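PDB 5WQ3: cytokinin riboside 5'-monophosphate phosphoribohydrolase, which is a LOG-type protein of the SLOG clan, with a Rossmann-like alpha/beta fold and six chains in its assembly. Local coordinates for residues D62-M67 and V127-E132; A114-A119 and P141-G146. All blocks are in the same frame, centred on the assembly; numbering follows the deposited sequence. Where two conformers were deposited one is given.

Interaction 1: residues D62-M67 and V127-E132; sequences DALHEM and VGLGIE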
ATOM      1  N   ASP C  62      -8.128   1.374 -66.645  1.00 29.98           N
ATOM      2  CA  ASP C  62      -9.301   0.554 -66.727  1.00 29.37           C
ATOM      3  C   ASP C  62     -10.581   1.206 -66.222  1.00 28.95           C
ATOM      4  O   ASP C  62     -11.576   1.179 -66.888  1.00 31.21           O
ATOM      5  CB  ASP C  62      -9.067  -0.758 -65.984  1.00 31.91           C
ATOM      6  CG  ASP C  62      -9.959  -1.836 -66.515  1.00 33.38           C
ATOM      7  OD1 ASP C  62      -9.916  -2.129 -67.713  1.00 29.67           O
ATOM      8  OD2 ASP C  62     -10.805  -2.271 -65.772  1.00 39.59           O
ATOM      9  N   ALA C  63     -10.531   1.808 -65.065  1.00 24.41           N
ATOM     10  CA  ALA C  63     -11.685   2.425 -64.442  1.00 25.89           C
ATOM     11  C   ALA C  63     -12.123   3.738 -65.127  1.00 26.51           C
ATOM     12  O   ALA C  63     -13.273   4.126 -65.010  1.00 27.54           O
ATOM     13  CB  ALA C  63     -11.349   2.751 -63.009  1.00 22.85           C
ATOM     14  N   LEU C  64     -11.187   4.465 -65.723  1.00 23.11           N
ATOM     15  CA  LEU C  64     -11.503   5.816 -66.258  1.00 23.42           C
ATOM     16  C   LEU C  64     -11.585   5.799 -67.757  1.00 23.21           C
ATOM     17  O   LEU C  64     -11.887   6.806 -68.422  1.00 23.75           O
ATOM     18  CB  LEU C  64     -10.443   6.814 -65.823  1.00 23.24           C
ATOM     19  CG  LEU C  64     -10.303   6.963 -64.325  1.00 24.79           C
ATOM     20  CD1 LEU C  64      -9.137   7.883 -63.943  1.00 23.90           C
ATOM     21  CD2 LEU C  64     -11.585   7.540 -63.767  1.00 25.52           C
ATOM     22  N   HIS C  65     -11.369   4.622 -68.344  1.00 25.17           N
ATOM     23  CA  HIS C  65     -11.297   4.550 -69.801  1.00 27.54           C
ATOM     24  C   HIS C  65     -12.554   5.145 -70.427  1.00 26.46           C
ATOM     25  O   HIS C  65     -12.499   5.854 -71.430  1.00 28.40           O
ATOM     26  CB  HIS C  65     -11.207   3.093 -70.291  1.00 32.14           C
ATOM     27  CG  HIS C  65     -11.175   2.994 -71.762  1.00 37.05           C
ATOM     28  ND1 HIS C  65     -10.154   3.542 -72.520  1.00 38.04           N
ATOM     29  CD2 HIS C  65     -12.066   2.474 -72.641  1.00 44.46           C
ATOM     30  CE1 HIS C  65     -10.406   3.347 -73.805  1.00 42.84           C
ATOM     31  NE2 HIS C  65     -11.560   2.703 -73.906  1.00 44.81           N
ATOM     32  N   GLU C  66     -13.684   4.822 -69.860  1.00 24.70           N
ATOM     33  CA  GLU C  66     -14.943   5.239 -70.447  1.00 31.33           C
ATOM     34  C   GLU C  66     -15.432   6.632 -70.069  1.00 29.39           C
ATOM     35  O   GLU C  66     -16.545   7.028 -70.424  1.00 32.81           O
ATOM     36  CB  GLU C  66     -15.999   4.212 -70.109  1.00 36.46           C
ATOM     37  CG  GLU C  66     -15.564   2.822 -70.615  1.00 48.22           C
ATOM     38  CD  GLU C  66     -16.703   1.841 -70.705  1.00 62.23           C
ATOM     39  OE1 GLU C  66     -17.821   2.155 -70.199  1.00 73.09           O
ATOM     40  OE2 GLU C  66     -16.466   0.755 -71.294  1.00 70.82           O
ATOM     41  N   MET C  67     -14.629   7.386 -69.363  1.00 25.80           N
ATOM     42  CA  MET C  67     -15.091   8.694 -68.817  1.00 23.72           C
ATOM     43  C   MET C  67     -15.714   9.566 -69.902  1.00 20.91           C
ATOM     44  O   MET C  67     -15.221   9.664 -71.013  1.00 20.88           O
ATOM     45  CB  MET C  67     -13.939   9.474 -68.175  1.00 24.52           C
ATOM     46  CG  MET C  67     -13.569   9.136 -66.764  1.00 26.25           C
ATOM     47  SD  MET C  67     -14.757   9.674 -65.491  1.00 29.55           S
ATOM     48  CE  MET C  67     -14.683  11.444 -65.469  1.00 29.55           C
ATOM     49  N   VAL C 127     -16.192  12.670 -59.428  1.00 23.44           N
ATOM     50  CA  VAL C 127     -15.058  11.728 -59.412  1.00 24.98           C
ATOM     51  C   VAL C 127     -14.042  12.239 -58.426  1.00 24.52           C
ATOM     52  O   VAL C 127     -13.807  13.435 -58.376  1.00 24.23           O
ATOM     53  CB  VAL C 127     -14.363  11.623 -60.783  1.00 23.64           C
ATOM     54  CG1 VAL C 127     -13.272  10.553 -60.763  1.00 23.36           C
ATOM     55  CG2 VAL C 127     -15.383  11.389 -61.874  1.00 24.16           C
ATOM     56  N   GLY C 128     -13.438  11.300 -57.692  1.00 24.80           N
ATOM     57  CA  GLY C 128     -12.373  11.569 -56.709  1.00 24.42           C
ATOM     58  C   GLY C 128     -11.218  10.595 -56.876  1.00 23.97           C
ATOM     59  O   GLY C 128     -11.373   9.328 -56.753  1.00 22.03           O
ATOM     60  N   LEU C 129     -10.045  11.147 -57.136  1.00 22.15           N
ATOM     61  CA  LEU C 129      -8.848  10.317 -57.336  1.00 20.58           C
ATOM     62  C   LEU C 129      -7.958  10.684 -56.192  1.00 23.93           C
ATOM     63  O   LEU C 129      -7.278  11.699 -56.230  1.00 22.29           O
ATOM     64  CB  LEU C 129      -8.178  10.579 -58.660  1.00 20.83           C
ATOM     65  CG  LEU C 129      -9.043  10.653 -59.940  1.00 21.87           C
ATOM     66  CD1 LEU C 129      -8.164  10.871 -61.158  1.00 21.19           C
ATOM     67  CD2 LEU C 129      -9.903   9.424 -60.171  1.00 23.90           C
ATOM     68  N   GLY C 130      -8.048   9.885 -55.122  1.00 26.51           N
ATOM     69  CA  GLY C 130      -7.333  10.185 -53.916  1.00 25.76           C
ATOM     70  C   GLY C 130      -5.887   9.764 -53.911  1.00 26.45           C
ATOM     71  O   GLY C 130      -5.454   8.858 -54.661  1.00 24.45           O
ATOM     72  N   ILE C 131      -5.155  10.362 -52.989  1.00 32.72           N
ATOM     73  CA  ILE C 131      -3.804   9.974 -52.693  1.00 34.09           C
ATOM     74  C   ILE C 131      -3.765   9.407 -51.277  1.00 37.44           C
ATOM     75  O   ILE C 131      -4.308   9.993 -50.372  1.00 35.22           O
ATOM     76  CB  ILE C 131      -2.890  11.182 -52.851  1.00 39.13           C
ATOM     77  CG1 ILE C 131      -1.452  10.791 -52.693  1.00 40.20           C
ATOM     78  CG2 ILE C 131      -3.250  12.226 -51.839  1.00 44.66           C
ATOM     79  CD1 ILE C 131      -0.942  10.019 -53.864  1.00 42.35           C
ATOM     80  N   GLU C 132      -3.180   8.240 -51.104  1.00 34.49           N
ATOM     81  CA  GLU C 132      -3.199   7.607 -49.807  1.00 38.70           C
ATOM     82  C   GLU C 132      -2.252   8.329 -48.910  1.00 36.43           C
ATOM     83  O   GLU C 132      -1.109   8.458 -49.213  1.00 36.22           O
ATOM     84  CB  GLU C 132      -2.954   6.116 -49.870  1.00 38.37           C
ATOM     85  CG  GLU C 132      -1.538   5.696 -49.737  1.00 46.39           C
ATOM     86  CD  GLU C 132      -1.381   4.188 -49.860  1.00 56.01           C
ATOM     87  OE1 GLU C 132      -2.352   3.501 -50.213  1.00 50.24           O
ATOM     88  OE2 GLU C 132      -0.285   3.707 -49.598  1.00 57.03           O
TER
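No ring, amide or carboxylate takes part where L64 and M67 meet V127 and L129: the contact has no flat faces or edges to stack, only methyl groups and one thioether. It belongs to the Rossmann-like alpha/beta fold, where the end of helix 46-64 and the turn after it pack on one face of the parallel sheet, over strand 126-131. V127 and L129 both point to this side, and G128 between them carries no side chain. The backbones stay well apart, with L64 CA and V127 CA separated by 9.7 Å, so the gap is bridged entirely by side-chain ends. L64 and L129 meet end-on through their methyl groups. CD1 of L64 is anti to its CA (chi2 175°) and points at both methyls of L129, 4.1 Å from L129 CD2 and 4.2 Å from L129 CD1. A type I turn from L64 to M67, closed by M67 N bonding to L64 O at 3.0 Å, brings the methionine round to the same side as the leucine. M67 and V127 then pass alongside one another, running opposite ways. Two successive bends in the methionine (chi2 -72°, chi3 -68°) fold its end toward the strand. V104 of strand 102-105 touches M67, V127 and L129, tying both pairs to the adjacent strand, while Y162 beside L64 and M158 and F159 beside L129 bring helix 152-162 against the cluster. The buried surface between the two segments is modest, 144 Å². On the valine, one branch does the touching: CG2 lies 3.7 Å from M67 CE and 4.1 Å from M67 SD.

Interaction 2: residues A114-A119 and P141-G146; sequences APNKGA and PYVDLG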
ATOM      1  N   ALA C 114     -15.784  20.555 -52.118  1.00 24.21           N
ATOM      2  CA  ALA C 114     -16.820  21.489 -52.519  1.00 25.73           C
ATOM      3  C   ALA C 114     -17.340  21.220 -53.971  1.00 25.31           C
ATOM      4  O   ALA C 114     -18.543  21.085 -54.227  1.00 27.62           O
ATOM      5  CB  ALA C 114     -16.328  22.932 -52.345  1.00 25.51           C
ATOM      6  N   PRO C 115     -16.419  21.046 -54.915  1.00 22.43           N
ATOM      7  CA  PRO C 115     -16.993  20.888 -56.247  1.00 23.58           C
ATOM      8  C   PRO C 115     -17.547  19.505 -56.373  1.00 23.25           C
ATOM      9  O   PRO C 115     -18.414  19.312 -57.216  1.00 24.84           O
ATOM     10  CB  PRO C 115     -15.782  21.133 -57.216  1.00 23.77           C
ATOM     11  CG  PRO C 115     -14.592  21.271 -56.344  1.00 22.00           C
ATOM     12  CD  PRO C 115     -15.016  21.502 -54.934  1.00 21.24           C
ATOM     13  N   ASN C 116     -17.112  18.551 -55.540  1.00 24.10           N
ATOM     14  CA  ASN C 116     -17.683  17.166 -55.643  1.00 25.19           C
ATOM     15  C   ASN C 116     -19.156  17.252 -55.131  1.00 27.14           C
ATOM     16  O   ASN C 116     -20.092  16.700 -55.700  1.00 27.04           O
ATOM     17  CB  ASN C 116     -16.932  16.134 -54.795  1.00 26.17           C
ATOM     18  CG  ASN C 116     -15.629  15.661 -55.392  1.00 26.87           C
ATOM     19  OD1 ASN C 116     -14.595  15.709 -54.726  1.00 26.84           O
ATOM     20  ND2 ASN C 116     -15.663  15.150 -56.607  1.00 27.12           N
ATOM     21  N   LYS C 117     -19.336  17.961 -54.042  1.00 30.11           N
ATOM     22  CA  LYS C 117     -20.657  18.218 -53.495  1.00 31.57           C
ATOM     23  C   LYS C 117     -21.559  18.856 -54.552  1.00 31.79           C
ATOM     24  O   LYS C 117     -22.610  18.324 -54.851  1.00 32.19           O
ATOM     25  CB  LYS C 117     -20.548  19.138 -52.281  1.00 32.02           C
ATOM     26  CG  LYS C 117     -21.895  19.457 -51.679  1.00 35.88           C
ATOM     27  CD  LYS C 117     -21.770  20.241 -50.385  1.00 38.18           C
ATOM     28  CE  LYS C 117     -23.103  20.242 -49.636  1.00 42.15           C
ATOM     29  NZ  LYS C 117     -22.907  20.992 -48.371  1.00 45.20           N
ATOM     30  N   GLY C 118     -21.148  20.014 -55.077  1.00 30.78           N
ATOM     31  CA  GLY C 118     -21.868  20.648 -56.188  1.00 30.31           C
ATOM     32  C   GLY C 118     -22.315  19.703 -57.269  1.00 31.16           C
ATOM     33  O   GLY C 118     -23.502  19.651 -57.603  1.00 29.14           O
ATOM     34  N   ALA C 119     -21.365  18.957 -57.831  1.00 25.71           N
ATOM     35  CA  ALA C 119     -21.646  18.037 -58.918  1.00 27.58           C
ATOM     36  C   ALA C 119     -22.567  16.885 -58.550  1.00 30.42           C
ATOM     37  O   ALA C 119     -23.447  16.502 -59.334  1.00 30.59           O
ATOM     38  CB  ALA C 119     -20.371  17.460 -59.427  1.00 27.13           C
ATOM     39  N   PRO C 141     -17.352  12.374 -48.786  1.00 36.81           N
ATOM     40  CA  PRO C 141     -18.601  11.600 -48.999  1.00 40.95           C
ATOM     41  C   PRO C 141     -19.382  11.948 -50.288  1.00 42.06           C
ATOM     42  O   PRO C 141     -20.384  11.291 -50.596  1.00 42.14           O
ATOM     43  CB  PRO C 141     -19.446  11.981 -47.794  1.00 41.11           C
ATOM     44  CG  PRO C 141     -18.957  13.337 -47.407  1.00 42.06           C
ATOM     45  CD  PRO C 141     -17.476  13.343 -47.692  1.00 39.46           C
ATOM     46  N   TYR C 142     -18.934  12.958 -51.040  1.00 36.57           N
ATOM     47  CA  TYR C 142     -19.605  13.317 -52.262  1.00 32.83           C
ATOM     48  C   TYR C 142     -18.982  12.735 -53.531  1.00 35.17           C
ATOM     49  O   TYR C 142     -19.399  13.045 -54.657  1.00 36.31           O
ATOM     50  CB  TYR C 142     -19.687  14.811 -52.343  1.00 35.18           C
ATOM     51  CG  TYR C 142     -20.409  15.439 -51.169  1.00 39.45           C
ATOM     52  CD1 TYR C 142     -21.809  15.378 -51.041  1.00 39.35           C
ATOM     53  CD2 TYR C 142     -19.703  16.091 -50.181  1.00 44.84           C
ATOM     54  CE1 TYR C 142     -22.446  15.975 -49.959  1.00 39.96           C
ATOM     55  CE2 TYR C 142     -20.338  16.700 -49.098  1.00 41.47           C
ATOM     56  CZ  TYR C 142     -21.694  16.655 -49.005  1.00 39.34           C
ATOM     57  OH  TYR C 142     -22.241  17.264 -47.905  1.00 43.31           O
ATOM     58  N   VAL C 143     -18.003  11.866 -53.357  1.00 31.65           N
ATOM     59  CA  VAL C 143     -17.366  11.242 -54.452  1.00 32.36           C
ATOM     60  C   VAL C 143     -18.176  10.059 -54.838  1.00 35.42           C
ATOM     61  O   VAL C 143     -18.317   9.135 -54.040  1.00 38.86           O
ATOM     62  CB  VAL C 143     -15.952  10.783 -54.067  1.00 29.49           C
ATOM     63  CG1 VAL C 143     -15.352   9.829 -55.096  1.00 31.32           C
ATOM     64  CG2 VAL C 143     -15.061  11.980 -53.882  1.00 25.85           C
ATOM     65  N   ASP C 144     -18.622   9.998 -56.079  0.50 34.96           N
ATOM     66  CA  ASP C 144     -19.437   8.883 -56.488  0.50 30.71           C
ATOM     67  C   ASP C 144     -18.690   7.888 -57.382  0.50 31.10           C
ATOM     68  O   ASP C 144     -19.205   6.788 -57.619  0.50 27.87           O
ATOM     69  CB  ASP C 144     -20.745   9.396 -57.112  0.50 30.06           C
ATOM     70  CG  ASP C 144     -21.627  10.132 -56.097  0.50 30.44           C
ATOM     71  OD1 ASP C 144     -21.372  10.021 -54.875  0.50 29.23           O
ATOM     72  OD2 ASP C 144     -22.583  10.825 -56.514  0.50 29.80           O
ATOM     73  N   LEU C 145     -17.509   8.251 -57.899  1.00 31.26           N
ATOM     74  CA  LEU C 145     -16.599   7.273 -58.533  1.00 30.88           C
ATOM     75  C   LEU C 145     -15.225   7.593 -57.917  1.00 34.04           C
ATOM     76  O   LEU C 145     -14.612   8.619 -58.244  1.00 29.52           O
ATOM     77  CB  LEU C 145     -16.589   7.363 -60.070  1.00 31.58           C
ATOM     78  CG  LEU C 145     -15.587   6.564 -60.934  1.00 36.47           C
ATOM     79  CD1 LEU C 145     -15.784   5.063 -60.770  1.00 40.05           C
ATOM     80  CD2 LEU C 145     -15.643   6.867 -62.429  1.00 38.04           C
ATOM     81  N   GLY C 146     -14.788   6.748 -56.980  1.00 30.20           N
ATOM     82  CA  GLY C 146     -13.568   7.006 -56.172  1.00 30.54           C
ATOM     83  C   GLY C 146     -12.518   6.007 -56.542  1.00 31.20           C
ATOM     84  O   GLY C 146     -12.842   4.871 -56.828  1.00 30.85           O
TER
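Helix 113-121 is the crossover helix of a beta-alpha-beta unit joining strands 102-105 and 126-131, and here it meets the loop that leads into strand 145-149. K117 and Y142 make the main contact, running alongside each other in the same direction. K117 CB sits over the centre of the Y142 ring, 3.8 Å from the centroid and 13° off the ring normal, a CH-pi contact. With CG anti to the backbone N (chi1 179°) and the rest of the chain extended, the lysine follows the ring outward: CG and CD pass over the far carbons, and K117 CE comes to 3.6 Å from Y142 OH. At the near end of the ring K117 CA lies 3.6 Å from Y142 CG, so the aromatic face rests on helix backbone as well as side chain. One residue back, N116 CB meets Y142 CB at 3.9 Å, and N116 OD1 approaches V143 CG2 at the same distance. That oxygen is a polar atom held from outside the contact, by hydrogen bonds with T105 OG1 and N140 ND2. E113 and E121 also touch the tyrosine along the helix. The helix also packs through A114 and K117 against helix 84-98, and through P115 and A119 against strand 102-105 of the sheet.

How the interactions relate
Interactions 1 and 2 meet at strand 126-131 from opposite faces of the sheet, with centres 13 Å apart. The strand side chains used by interaction 1 are on the face away from N116. The amide of N116 probably bonds back to the strand, N116 ND2 lying 3.1 Å from V127 O, so V127 serves interaction 1 with its side chain and interaction 2 with its carbonyl. The two are also joined within the sheet: G128 N lies 3.0 Å from L145 O, a probable hydrogen bond between neighbouring parallel strands. V143 CG1 packs 3.5 Å from G128 N, beside this link. In sequence the four segments interleave: 62-67, 114-119, 127-132, 141-146.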